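Local coordinates for protein putative NADH Oxidase (Clostridium acetobutylicum, PDB 3E10) that probably acts as an FMN-dependent oxidoreductase of the nitroreductase family, binding flavin mononucleotide in the pockets of a two-chain assembly, at residues Asp55-Phe60 against Asn65-Ala70; Glu87-Asp92 against Gly115-Glu120. All blocks are in the same frame, centred on the assembly; numbering follows the deposited sequence. Where two conformers were deposited one is given.

Contact 1: Asp55-Phe60 against Asn65-Ala70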
loop_
_atom_site.group_PDB
_atom_site.type_symbol
_atom_site.label_atom_id
_atom_site.label_comp_id
_atom_site.label_asym_id
_atom_site.label_seq_id
_atom_site.Cartn_x
_atom_site.Cartn_y
_atom_site.Cartn_z
ATOM N N ASP B 55 -13.796 -17.365 13.215
ATOM C CA ASP B 55 -14.086 -18.527 12.381
ATOM C C ASP B 55 -15.276 -18.242 11.441
ATOM O O ASP B 55 -15.263 -18.621 10.257
ATOM C CB ASP B 55 -14.339 -19.749 13.278
ATOM C CG ASP B 55 -14.173 -21.063 12.540
ATOM O OD1 ASP B 55 -13.026 -21.473 12.275
ATOM O OD2 ASP B 55 -15.198 -21.691 12.231
ATOM N N LYS B 56 -16.294 -17.578 11.952
ATOM C CA LYS B 56 -17.438 -17.174 11.149
ATOM C C LYS B 56 -16.981 -16.288 9.994
ATOM O O LYS B 56 -17.460 -16.407 8.870
ATOM C CB LYS B 56 -18.445 -16.414 12.017
ATOM C CG LYS B 56 -19.658 -15.855 11.270
ATOM C CD LYS B 56 -20.565 -15.043 12.183
ATOM C CE LYS B 56 -21.695 -14.382 11.410
ATOM N NZ LYS B 56 -22.749 -13.894 12.336
ATOM N N LEU B 57 -16.060 -15.385 10.306
ATOM C CA LEU B 57 -15.569 -14.420 9.346
ATOM C C LEU B 57 -14.842 -15.099 8.179
ATOM O O LEU B 57 -14.866 -14.582 7.044
ATOM C CB LEU B 57 -14.678 -13.410 10.080
ATOM C CG LEU B 57 -14.083 -12.255 9.264
ATOM C CD1 LEU B 57 -15.163 -11.328 8.706
ATOM C CD2 LEU B 57 -13.057 -11.506 10.148
ATOM N N SER B 58 -14.268 -16.288 8.405
ATOM C CA SER B 58 -13.634 -17.064 7.315
ATOM C C SER B 58 -14.582 -17.357 6.174
ATOM O O SER B 58 -14.131 -17.653 5.077
ATOM C CB SER B 58 -13.036 -18.374 7.829
ATOM O OG SER B 58 -14.038 -19.309 8.157
ATOM N N ASN B 59 -15.886 -17.281 6.431
ATOM C CA ASN B 59 -16.870 -17.576 5.398
ATOM C C ASN B 59 -17.075 -16.446 4.395
ATOM O O ASN B 59 -17.813 -16.612 3.413
ATOM C CB ASN B 59 -18.232 -17.909 6.038
ATOM C CG ASN B 59 -18.185 -19.185 6.874
ATOM O OD1 ASN B 59 -17.612 -20.181 6.450
ATOM N ND2 ASN B 59 -18.753 -19.140 8.072
ATOM N N PHE B 60 -16.434 -15.296 4.621
ATOM C CA PHE B 60 -16.702 -14.134 3.749
ATOM C C PHE B 60 -16.177 -14.320 2.331
ATOM O O PHE B 60 -16.664 -13.688 1.397
ATOM C CB PHE B 60 -16.208 -12.829 4.383
ATOM C CG PHE B 60 -14.799 -12.397 3.965
ATOM C CD1 PHE B 60 -14.616 -11.567 2.849
ATOM C CD2 PHE B 60 -13.680 -12.776 4.716
ATOM C CE1 PHE B 60 -13.345 -11.161 2.473
ATOM C CE2 PHE B 60 -12.403 -12.362 4.373
ATOM C CZ PHE B 60 -12.239 -11.538 3.246
ATOM N N ASN B 65 -9.343 -18.911 4.461
ATOM C CA ASN B 65 -9.212 -20.013 5.397
ATOM C C ASN B 65 -8.172 -19.787 6.480
ATOM O O ASN B 65 -8.190 -20.460 7.523
ATOM C CB ASN B 65 -8.983 -21.331 4.655
ATOM C CG ASN B 65 -10.239 -21.822 3.964
ATOM O OD1 ASN B 65 -11.364 -21.519 4.395
ATOM N ND2 ASN B 65 -10.065 -22.586 2.892
ATOM N N SER B 66 -7.268 -18.830 6.273
ATOM C CA SER B 66 -6.322 -18.459 7.329
ATOM C C SER B 66 -7.019 -18.060 8.626
ATOM O O SER B 66 -6.451 -18.190 9.714
ATOM C CB SER B 66 -5.408 -17.334 6.863
ATOM O OG SER B 66 -6.146 -16.192 6.496
ATOM N N LEU B 67 -8.234 -17.550 8.515
ATOM C CA LEU B 67 -8.944 -17.085 9.691
ATOM C C LEU B 67 -9.316 -18.247 10.608
ATOM O O LEU B 67 -9.573 -18.048 11.793
ATOM C CB LEU B 67 -10.193 -16.305 9.289
ATOM C CG LEU B 67 -9.900 -14.915 8.703
ATOM C CD1 LEU B 67 -11.110 -14.374 7.955
ATOM C CD2 LEU B 67 -9.462 -13.991 9.852
ATOM N N LYS B 68 -9.327 -19.462 10.090
ATOM C CA LYS B 68 -9.713 -20.598 10.922
ATOM C C LYS B 68 -8.725 -20.908 12.039
ATOM O O LYS B 68 -9.091 -21.548 13.029
ATOM C CB LYS B 68 -9.949 -21.842 10.069
ATOM C CG LYS B 68 -11.100 -21.658 9.077
ATOM C CD LYS B 68 -11.381 -22.925 8.318
ATOM C CE LYS B 68 -12.524 -22.746 7.339
ATOM N NZ LYS B 68 -13.759 -22.178 7.970
ATOM N N THR B 69 -7.483 -20.463 11.886
ATOM C CA THR B 69 -6.488 -20.589 12.969
ATOM C C THR B 69 -6.026 -19.270 13.564
ATOM O O THR B 69 -5.291 -19.254 14.558
ATOM C CB THR B 69 -5.269 -21.425 12.551
ATOM O OG1 THR B 69 -4.570 -20.749 11.501
ATOM C CG2 THR B 69 -5.666 -22.871 12.083
ATOM N N ALA B 70 -6.452 -18.147 12.995
ATOM C CA ALA B 70 -5.945 -16.854 13.420
ATOM C C ALA B 70 -6.488 -16.461 14.784
ATOM O O ALA B 70 -7.698 -16.538 15.002
ATOM C CB ALA B 70 -6.340 -15.763 12.391
#
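The hydroxyl of Ser-58 is gripped from both segments: Lys-68 NZ donates to Ser-58 OG at 2.9 Å, while the hydroxyl donates to the backbone oxygen Asp-55 O, the OG to O separation being a notably short 2.5 Å. This second bond lies in the carbonyl plane, with a C=O...donor angle of 152°. With OG between the backbone N and the carbonyl carbon (chi1 72°), the hydroxyl reaches back to the carbonyl three residues earlier and can still accept from Lys-68. The lysine chain runs straight to CE and then bends (chi4 -52°), which brings the ammonium group to the serine. In the Asp-55 conformer described here, OD1 lies against the CA and CG of Lys-68 but stays 4.4 Å from Lys-68 NZ, too far for a salt bridge.

Both segments belong to the connection from helix 51-57 to strand 72-79 of the nitroreductase fold, and the intervening loop includes Tyr-63, whose backbone oxygen bonds FMN. On the side facing the sheet, Leu-67 supplies the apolar half. Its CB packs on Ser-58 CB at 3.8 Å, and the CD1 branch approaches the backbone of Ser-58, 3.7 Å from its N. The same methyl meets Leu-57 CG at 3.9 Å and comes to the edge of the Phe-60 ring, 4.3 Å from CE2. Leu-57, Phe-60 and Leu-67 all rest on the sheet: Val-141 of strand 136-145 backs the first two, and Leu-114 of strand 110-115 the last two.

Contact 2: Glu87-Asp92 against Gly115-Glu120. With FMN (flavin mononucleotide), chain L; FMN (flavin mononucleotide), chain C.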
loop_
_atom_site.group_PDB
_atom_site.type_symbol
_atom_site.label_atom_id
_atom_site.label_comp_id
_atom_site.label_asym_id
_atom_site.label_seq_id
_atom_site.Cartn_x
_atom_site.Cartn_y
_atom_site.Cartn_z
ATOM N N GLU B 87 -12.241 9.016 -5.375
ATOM C CA GLU B 87 -11.664 8.260 -6.463
ATOM C C GLU B 87 -10.483 7.400 -6.012
ATOM O O GLU B 87 -10.127 6.437 -6.691
ATOM C CB GLU B 87 -11.165 9.221 -7.541
ATOM C CG GLU B 87 -12.255 9.960 -8.301
ATOM C CD GLU B 87 -12.717 11.276 -7.643
ATOM O OE1 GLU B 87 -12.289 11.613 -6.518
ATOM O OE2 GLU B 87 -13.531 11.983 -8.301
HETATM N N MSE B 88 -9.857 7.781 -4.904
HETATM C CA MSE B 88 -8.616 7.098 -4.531
HETATM C C MSE B 88 -8.678 6.351 -3.201
HETATM O O MSE B 88 -7.660 5.915 -2.715
HETATM C CB MSE B 88 -7.441 8.072 -4.558
HETATM C CG MSE B 88 -6.991 8.407 -5.967
HETATM SE SE MSE B 88 -5.864 9.953 -6.024
HETATM C CE MSE B 88 -5.918 10.215 -7.918
ATOM N N TRP B 89 -9.881 6.115 -2.664
ATOM C CA TRP B 89 -9.945 5.531 -1.334
ATOM C C TRP B 89 -9.331 4.144 -1.247
ATOM O O TRP B 89 -8.768 3.823 -0.209
ATOM C CB TRP B 89 -11.370 5.521 -0.762
ATOM C CG TRP B 89 -12.316 4.528 -1.329
ATOM C CD1 TRP B 89 -13.165 4.722 -2.347
ATOM C CD2 TRP B 89 -12.541 3.193 -0.863
ATOM N NE1 TRP B 89 -13.907 3.579 -2.564
ATOM C CE2 TRP B 89 -13.528 2.620 -1.672
ATOM C CE3 TRP B 89 -12.014 2.441 0.165
ATOM C CZ2 TRP B 89 -14.004 1.329 -1.473
ATOM C CZ3 TRP B 89 -12.464 1.140 0.347
ATOM C CH2 TRP B 89 -13.455 0.609 -0.455
ATOM N N GLU B 90 -9.441 3.334 -2.298
ATOM C CA GLU B 90 -8.878 2.000 -2.209
ATOM C C GLU B 90 -7.359 2.028 -2.119
ATOM O O GLU B 90 -6.757 1.129 -1.539
ATOM C CB GLU B 90 -9.354 1.129 -3.349
ATOM C CG GLU B 90 -10.858 0.893 -3.298
ATOM C CD GLU B 90 -11.649 1.778 -4.231
ATOM O OE1 GLU B 90 -11.292 2.985 -4.378
ATOM O OE2 GLU B 90 -12.651 1.255 -4.805
ATOM N N GLN B 91 -6.753 3.081 -2.666
ATOM C CA GLN B 91 -5.302 3.224 -2.611
ATOM C C GLN B 91 -4.845 3.582 -1.214
ATOM O O GLN B 91 -3.875 3.002 -0.707
ATOM C CB GLN B 91 -4.852 4.279 -3.635
ATOM C CG GLN B 91 -5.192 3.854 -5.075
ATOM C CD GLN B 91 -4.850 4.900 -6.117
ATOM O OE1 GLN B 91 -3.873 5.637 -5.961
ATOM N NE2 GLN B 91 -5.670 4.983 -7.183
ATOM N N ASP B 92 -5.545 4.518 -0.586
ATOM C CA ASP B 92 -5.285 4.856 0.793
ATOM C C ASP B 92 -5.328 3.589 1.674
ATOM O O ASP B 92 -4.481 3.389 2.525
ATOM C CB ASP B 92 -6.372 5.774 1.344
ATOM C CG ASP B 92 -6.514 7.101 0.624
ATOM O OD1 ASP B 92 -5.635 7.456 -0.205
ATOM O OD2 ASP B 92 -7.520 7.802 0.966
ATOM N N GLY B 115 -8.299 -10.206 0.421
ATOM C CA GLY B 115 -8.959 -9.201 -0.397
ATOM C C GLY B 115 -10.478 -9.255 -0.265
ATOM O O GLY B 115 -11.073 -10.336 -0.099
ATOM N N ALA B 116 -11.107 -8.100 -0.321
ATOM C CA ALA B 116 -12.577 -8.009 -0.341
ATOM C C ALA B 116 -13.051 -7.086 -1.459
ATOM O O ALA B 116 -13.475 -7.559 -2.522
ATOM C CB ALA B 116 -13.126 -7.608 1.047
ATOM N N GLN B 117 -12.892 -5.779 -1.264
ATOM C CA GLN B 117 -13.208 -4.785 -2.287
ATOM C C GLN B 117 -12.388 -5.118 -3.548
ATOM O O GLN B 117 -11.194 -5.361 -3.434
ATOM C CB GLN B 117 -12.878 -3.388 -1.792
ATOM C CG GLN B 117 -12.934 -2.274 -2.816
ATOM C CD GLN B 117 -14.347 -1.900 -3.228
ATOM O OE1 GLN B 117 -15.328 -2.451 -2.736
ATOM N NE2 GLN B 117 -14.443 -0.932 -4.118
ATOM N N PRO B 118 -12.987 -5.025 -4.759
ATOM C CA PRO B 118 -14.365 -4.688 -5.146
ATOM C C PRO B 118 -15.210 -5.903 -5.482
ATOM O O PRO B 118 -16.210 -5.752 -6.207
ATOM C CB PRO B 118 -14.152 -3.879 -6.411
ATOM C CG PRO B 118 -13.027 -4.631 -7.079
ATOM C CD PRO B 118 -12.119 -5.107 -5.952
ATOM N N ILE B 119 -14.867 -7.080 -4.954
ATOM C CA ILE B 119 -15.594 -8.319 -5.275
ATOM C C ILE B 119 -16.936 -8.262 -4.557
ATOM O O ILE B 119 -17.001 -8.298 -3.325
ATOM C CB ILE B 119 -14.860 -9.588 -4.822
ATOM C CG1 ILE B 119 -13.419 -9.622 -5.334
ATOM C CG2 ILE B 119 -15.604 -10.841 -5.332
ATOM C CD1 ILE B 119 -13.270 -9.473 -6.835
ATOM N N GLU B 120 -18.026 -8.174 -5.326
ATOM C CA GLU B 120 -19.318 -7.870 -4.762
ATOM C C GLU B 120 -19.742 -8.840 -3.682
ATOM O O GLU B 120 -20.235 -8.425 -2.638
ATOM C CB GLU B 120 -20.403 -7.824 -5.836
ATOM C CG GLU B 120 -21.702 -7.286 -5.284
HETATM N N1 FMN L . -4.016 -14.188 -0.035
HETATM C C2 FMN L . -4.981 -15.079 0.335
HETATM O O2 FMN L . -4.658 -16.169 0.829
HETATM N N3 FMN L . -6.299 -14.745 0.180
HETATM C C4 FMN L . -6.717 -13.581 -0.428
HETATM O O4 FMN L . -7.937 -13.317 -0.546
HETATM C C4A FMN L . -5.732 -12.661 -0.792
HETATM N N5 FMN L . -6.103 -11.459 -1.332
HETATM C C5A FMN L . -5.111 -10.528 -1.635
HETATM C C6 FMN L . -5.502 -9.307 -2.175
HETATM C C7 FMN L . -4.556 -8.330 -2.506
HETATM C C7M FMN L . -4.988 -7.003 -3.007
HETATM C C8 FMN L . -3.201 -8.597 -2.254
HETATM C C8M FMN L . -2.164 -7.478 -2.381
HETATM C C9 FMN L . -2.827 -9.831 -1.710
HETATM C C9A FMN L . -3.760 -10.810 -1.414
HETATM N N10 FMN L . -3.400 -12.060 -0.898
HETATM C C10 FMN L . -4.385 -12.974 -0.550
HETATM C "C1'" FMN L . -1.984 -12.352 -0.630
HETATM C "C2'" FMN L . -1.264 -12.707 -1.941
HETATM O "O2'" FMN L . -1.630 -13.995 -2.431
HETATM C "C3'" FMN L . 0.250 -12.681 -1.708
HETATM O "O3'" FMN L . 0.625 -11.343 -1.427
HETATM C "C4'" FMN L . 1.080 -13.226 -2.886
HETATM O "O4'" FMN L . 0.870 -14.626 -3.053
HETATM C "C5'" FMN L . 2.581 -12.981 -2.751
HETATM O "O5'" FMN L . 3.119 -13.617 -1.585
HETATM P P FMN L . 3.776 -12.736 -0.425
HETATM O O1P FMN L . 4.816 -11.839 -1.047
HETATM O O2P FMN L . 2.707 -11.909 0.211
HETATM O O3P FMN L . 4.391 -13.758 0.504
HETATM N N1 FMN C . 0.408 14.552 -2.727
HETATM C C2 FMN C . 0.532 15.512 -3.701
HETATM O O2 FMN C . 1.227 16.512 -3.504
HETATM N N3 FMN C . -0.042 15.354 -4.939
HETATM C C4 FMN C . -0.874 14.292 -5.232
HETATM O O4 FMN C . -1.344 14.174 -6.377
HETATM C C4A FMN C . -0.996 13.289 -4.250
HETATM N N5 FMN C . -1.746 12.170 -4.494
HETATM C C5A FMN C . -1.853 11.174 -3.551
HETATM C C6 FMN C . -2.603 10.031 -3.816
HETATM C C7 FMN C . -2.720 9.004 -2.907
HETATM C C7M FMN C . -3.537 7.779 -3.261
HETATM C C8 FMN C . -2.059 9.105 -1.684
HETATM C C8M FMN C . -1.987 7.889 -0.804
HETATM C C9 FMN C . -1.299 10.248 -1.404
HETATM C C9A FMN C . -1.186 11.288 -2.323
HETATM N N10 FMN C . -0.476 12.456 -2.036
HETATM C C10 FMN C . -0.351 13.428 -3.010
HETATM C "C1'" FMN C . 0.224 12.625 -0.711
HETATM C "C2'" FMN C . -0.789 13.007 0.376
HETATM O "O2'" FMN C . -1.207 14.359 0.248
HETATM C "C3'" FMN C . -0.182 12.739 1.744
HETATM O "O3'" FMN C . 0.019 11.329 1.880
HETATM C "C4'" FMN C . -1.047 13.274 2.923
HETATM O "O4'" FMN C . -1.147 14.673 2.915
HETATM C "C5'" FMN C . -0.504 12.804 4.264
HETATM O "O5'" FMN C . 0.786 13.342 4.515
HETATM P P FMN C . 2.001 12.319 4.754
HETATM O O1P FMN C . 2.240 11.568 3.454
HETATM O O2P FMN C . 3.172 13.205 5.129
HETATM O O3P FMN C . 1.623 11.377 5.897
#
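Gln-117 reaches from its loop to the first turn of helix 89-106, touching both Trp-89 and Glu-90 with its CG and its amide. Its CG lies anti to the backbone N (chi1 170°), and a bend at chi2 then turns the amide to the helix. Gln-117 NE2 donates to Glu-90 OE2 at 2.9 Å. The bond is bent, 144° at the hydrogen, and meets the carboxylate on its anti side, somewhat out of plane; it belongs to the one of two glutamate conformers described here.

The tight part is where Gln-117 meets the benzo side of Trp-89. NE2 comes within 3.5 Å of Trp-89 CZ2, Gln-117 CG sits 3.8 Å from Trp-89 CH2, and the amide is inclined by 45° to the indole. The Glu-90 carboxyl carbon lies 3.2 Å above one face of that ring, toward its rim, so the carboxylate that accepts the amide N-H is itself laid against the indole. The loose side is the rest of the loop: after the cis peptide between Gln-117 and Pro-118, the exposed Pro-118 and Glu-120 do not meet the helix turn.

Each segment also faces a flavin. Gly-115 N bonds one FMN at O4, 3.3 Å away, whereas Met-88 (present as selenomethionine), Gln-91 and Asp-92 line the other FMN, the shared-interface arrangement of nitroreductase dimers. Gln-91 NE2 additionally bonds Gln-117 O of the second subunit, and the reverse pair exists too. Within the chain, Phe-139 of strand 136-145 packs against Trp-89 and Glu-90 and pairs its backbone with Gln-117, as the loop passes from strand 110-115 to helix 120-129.

How the contacts relate
From the N terminus, the chain first meets contact 1, where 65-70 returns to 55-60, on helix 51-57, across four intervening residues before entering strand 72-79. Contact 2 opens only afterwards: the chain leaves 87-92 along helix 89-106, runs back through strand 110-115 and closes the much longer loop at 115-120. The two are therefore in series, neither nested nor crossed, with centres about 21 Å apart. They nevertheless meet in space, since Phe-60 CE1 packs 3.5 Å from Gly-115 O and also touches the Ala-116 methyl. Contact 1 joins the two sides of the helix-to-strand connection beside strands 136-145 and 110-115, and contact 2 ties an edge-strand exit to the dimer-facing helix.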